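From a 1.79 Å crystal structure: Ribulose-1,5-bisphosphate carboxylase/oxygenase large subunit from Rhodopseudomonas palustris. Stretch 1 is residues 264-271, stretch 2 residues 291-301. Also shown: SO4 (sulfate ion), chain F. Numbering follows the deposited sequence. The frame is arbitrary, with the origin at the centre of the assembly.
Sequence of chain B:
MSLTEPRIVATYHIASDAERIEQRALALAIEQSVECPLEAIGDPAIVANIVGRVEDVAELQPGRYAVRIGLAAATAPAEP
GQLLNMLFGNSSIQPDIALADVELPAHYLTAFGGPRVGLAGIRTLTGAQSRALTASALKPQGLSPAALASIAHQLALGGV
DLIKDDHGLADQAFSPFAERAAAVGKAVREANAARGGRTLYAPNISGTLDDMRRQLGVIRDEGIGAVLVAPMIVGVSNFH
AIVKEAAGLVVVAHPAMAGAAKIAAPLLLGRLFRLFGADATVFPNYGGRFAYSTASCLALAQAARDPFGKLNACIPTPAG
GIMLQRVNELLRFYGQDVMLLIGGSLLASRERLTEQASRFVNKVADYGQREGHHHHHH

Stretch 1 264-271: AAPLLLGR
Stretch 2 291-301: AYSTASCLALA

The most unusual feature of this contact is how deeply Leu300 presses into a neighbouring backbone: its CD1 lies 3.1 Å from Gly270 N, and a CB on Gly270 would sit only 2.7 Å from that same CD1. Glycine thus leaves room for the methyl. Leu300 is a knob in a hole formed by Ala265, Pro266, Leu269 and Gly270, with chi1 at -178° (t) and chi2 at 26°, between wells.

The hole belongs to helix 265-271, preceded by Ala264 (phi/psi -58/138) as N-cap. Its early turns are alpha-helical, with Leu269 N bonding Ala265 O at 2.9 Å, but the turn widens to pi-type at 266-271: Arg271 N donates to Pro266 O at 3.1 Å, while the bond from Gly270 N to Pro266 O, also 3.1 Å, is weak. Helix 294-301 is regular and runs in broadly the same direction, the axes crossing at -33° and approaching to 8.1 Å. Register is set by Pro266 and Leu300, whose CA atoms are 3.8 Å apart.

No hydrogen bond links the stretches; packing is apolar. Pro266, in the first turn, where its lack of an amide proton costs no helical bond, lays its ring along the second helix: CG is 3.8 Å from Ala299 CB, and CB is 3.5 Å from Leu300 N. The methyl of Ala299 packs against the ring at ordinary van der Waals distance. Leu269 (m, t) places CB 3.9 Å from Leu300 CD2.

Before the second helix, Tyr292 (phi/psi -64/133, chi1 -77°, chi2 19°) points toward the first. Ala265 CB lies 3.6 Å from Tyr292 CZ, and Leu269 CD1 meets the ring edge, 3.7 Å from Tyr292 OH. Ser293 (chi1 73°, p) caps the helix, its OG accepting from Ser296 N at 2.9 Å. Nearby, Thr294 N donates to sulfate O4 at 2.6 Å.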

# COMPACT_ATOMS: atom_id res chain seq x y z
N ALA B 264 3.74 -11.52 -5.21
CA ALA B 264 2.90 -12.67 -5.54
C ALA B 264 1.82 -12.87 -4.47
O ALA B 264 2.09 -12.77 -3.27
CB ALA B 264 3.75 -13.94 -5.69
N ALA B 265 0.61 -13.18 -4.93
CA ALA B 265 -0.53 -13.35 -4.02
C ALA B 265 -0.32 -14.40 -2.95
O ALA B 265 -0.68 -14.20 -1.79
CB ALA B 265 -1.82 -13.63 -4.79
N PRO B 266 0.25 -15.55 -3.32
CA PRO B 266 0.33 -16.52 -2.23
C PRO B 266 1.21 -16.02 -1.09
O PRO B 266 0.87 -16.19 0.08
CB PRO B 266 0.92 -17.78 -2.90
CG PRO B 266 0.53 -17.64 -4.34
CD PRO B 266 0.61 -16.14 -4.63
N LEU B 267 2.32 -15.37 -1.42
CA LEU B 267 3.22 -14.85 -0.41
C LEU B 267 2.53 -13.76 0.42
O LEU B 267 2.62 -13.76 1.66
CB LEU B 267 4.48 -14.28 -1.07
CG LEU B 267 5.30 -13.35 -0.19
CD1 LEU B 267 5.90 -14.10 0.99
CD2 LEU B 267 6.41 -12.66 -1.00
N LEU B 268 1.85 -12.84 -0.26
CA LEU B 268 1.26 -11.68 0.41
C LEU B 268 -0.03 -11.99 1.17
O LEU B 268 -0.10 -11.79 2.38
CB LEU B 268 1.02 -10.55 -0.60
CG LEU B 268 0.50 -9.24 -0.00
CD1 LEU B 268 1.45 -8.74 1.07
CD2 LEU B 268 0.31 -8.18 -1.10
N LEU B 269 -1.04 -12.47 0.46
CA LEU B 269 -2.35 -12.75 1.05
C LEU B 269 -2.33 -13.98 1.94
O LEU B 269 -3.09 -14.09 2.90
CB LEU B 269 -3.37 -12.97 -0.06
CG LEU B 269 -3.50 -11.88 -1.12
CD1 LEU B 269 -4.72 -12.18 -1.96
CD2 LEU B 269 -3.62 -10.50 -0.48
N GLY B 270 -1.47 -14.93 1.59
CA GLY B 270 -1.33 -16.15 2.36
C GLY B 270 -0.36 -15.99 3.51
O GLY B 270 -0.77 -15.89 4.66
N ARG B 271 0.93 -15.97 3.19
CA ARG B 271 1.95 -16.06 4.23
C ARG B 271 2.04 -14.78 5.05
O ARG B 271 1.92 -14.81 6.27
CB ARG B 271 3.31 -16.41 3.61
CG ARG B 271 4.49 -16.29 4.58
CD ARG B 271 5.72 -17.01 4.05
NE ARG B 271 5.59 -18.45 4.23
CZ ARG B 271 6.53 -19.34 3.92
NH1 ARG B 271 7.69 -18.93 3.40
NH2 ARG B 271 6.33 -20.64 4.14
N ALA B 291 -7.80 -12.98 -12.50
CA ALA B 291 -6.93 -13.78 -13.36
C ALA B 291 -5.95 -14.69 -12.62
O ALA B 291 -4.93 -15.10 -13.18
CB ALA B 291 -6.17 -12.85 -14.33
N TYR B 292 -6.24 -15.01 -11.36
CA TYR B 292 -5.40 -15.94 -10.61
C TYR B 292 -5.43 -17.33 -11.24
O TYR B 292 -6.50 -17.85 -11.55
CB TYR B 292 -5.85 -16.06 -9.16
CG TYR B 292 -5.49 -14.92 -8.23
CD1 TYR B 292 -5.14 -13.67 -8.73
CD2 TYR B 292 -5.50 -15.11 -6.85
CE1 TYR B 292 -4.82 -12.64 -7.87
CE2 TYR B 292 -5.18 -14.08 -6.00
CZ TYR B 292 -4.84 -12.85 -6.51
OH TYR B 292 -4.52 -11.82 -5.64
N SER B 293 -4.26 -17.92 -11.42
CA SER B 293 -4.16 -19.29 -11.91
C SER B 293 -4.54 -20.28 -10.82
O SER B 293 -4.54 -19.94 -9.64
CB SER B 293 -2.73 -19.58 -12.36
OG SER B 293 -1.88 -19.70 -11.23
N THR B 294 -4.87 -21.50 -11.22
CA THR B 294 -5.16 -22.53 -10.25
C THR B 294 -3.93 -22.77 -9.38
O THR B 294 -4.05 -22.94 -8.16
CB THR B 294 -5.64 -23.83 -10.92
OG1 THR B 294 -4.68 -24.25 -11.89
CG2 THR B 294 -6.96 -23.59 -11.62
N ALA B 295 -2.76 -22.75 -10.01
CA ALA B 295 -1.50 -22.92 -9.28
C ALA B 295 -1.36 -21.91 -8.15
O ALA B 295 -1.01 -22.27 -7.00
CB ALA B 295 -0.31 -22.80 -10.24
N SER B 296 -1.62 -20.64 -8.47
CA SER B 296 -1.54 -19.58 -7.49
C SER B 296 -2.55 -19.75 -6.37
O SER B 296 -2.22 -19.58 -5.21
CB SER B 296 -1.69 -18.19 -8.14
OG SER B 296 -0.58 -17.92 -8.98
N CYS B 297 -3.79 -20.08 -6.72
CA CYS B 297 -4.81 -20.28 -5.69
C CYS B 297 -4.43 -21.42 -4.74
O CYS B 297 -4.59 -21.30 -3.53
CB CYS B 297 -6.18 -20.53 -6.31
SG CYS B 297 -6.86 -19.08 -7.17
N LEU B 298 -3.91 -22.51 -5.29
CA LEU B 298 -3.52 -23.63 -4.44
C LEU B 298 -2.34 -23.24 -3.53
O LEU B 298 -2.35 -23.53 -2.34
CB LEU B 298 -3.18 -24.87 -5.27
CG LEU B 298 -3.06 -26.16 -4.45
CD1 LEU B 298 -4.30 -26.38 -3.60
CD2 LEU B 298 -2.80 -27.37 -5.36
N ALA B 299 -1.36 -22.54 -4.10
CA ALA B 299 -0.19 -22.10 -3.33
C ALA B 299 -0.60 -21.13 -2.22
O ALA B 299 -0.07 -21.16 -1.12
CB ALA B 299 0.84 -21.46 -4.25
N LEU B 300 -1.55 -20.26 -2.54
CA LEU B 300 -2.11 -19.32 -1.58
C LEU B 300 -2.78 -20.05 -0.42
O LEU B 300 -2.53 -19.76 0.76
CB LEU B 300 -3.09 -18.38 -2.29
CG LEU B 300 -3.76 -17.27 -1.47
CD1 LEU B 300 -2.89 -16.92 -0.31
CD2 LEU B 300 -4.04 -16.02 -2.34
N ALA B 301 -3.63 -21.02 -0.75
CA ALA B 301 -4.25 -21.85 0.27
C ALA B 301 -3.20 -22.50 1.18
O ALA B 301 -3.32 -22.48 2.41
CB ALA B 301 -5.15 -22.91 -0.38
S SO4 F . -4.95 -22.06 -15.06
O1 SO4 F . -6.00 -22.85 -15.71
O2 SO4 F . -4.71 -20.86 -15.87
O3 SO4 F . -3.71 -22.84 -14.94
O4 SO4 F . -5.40 -21.68 -13.73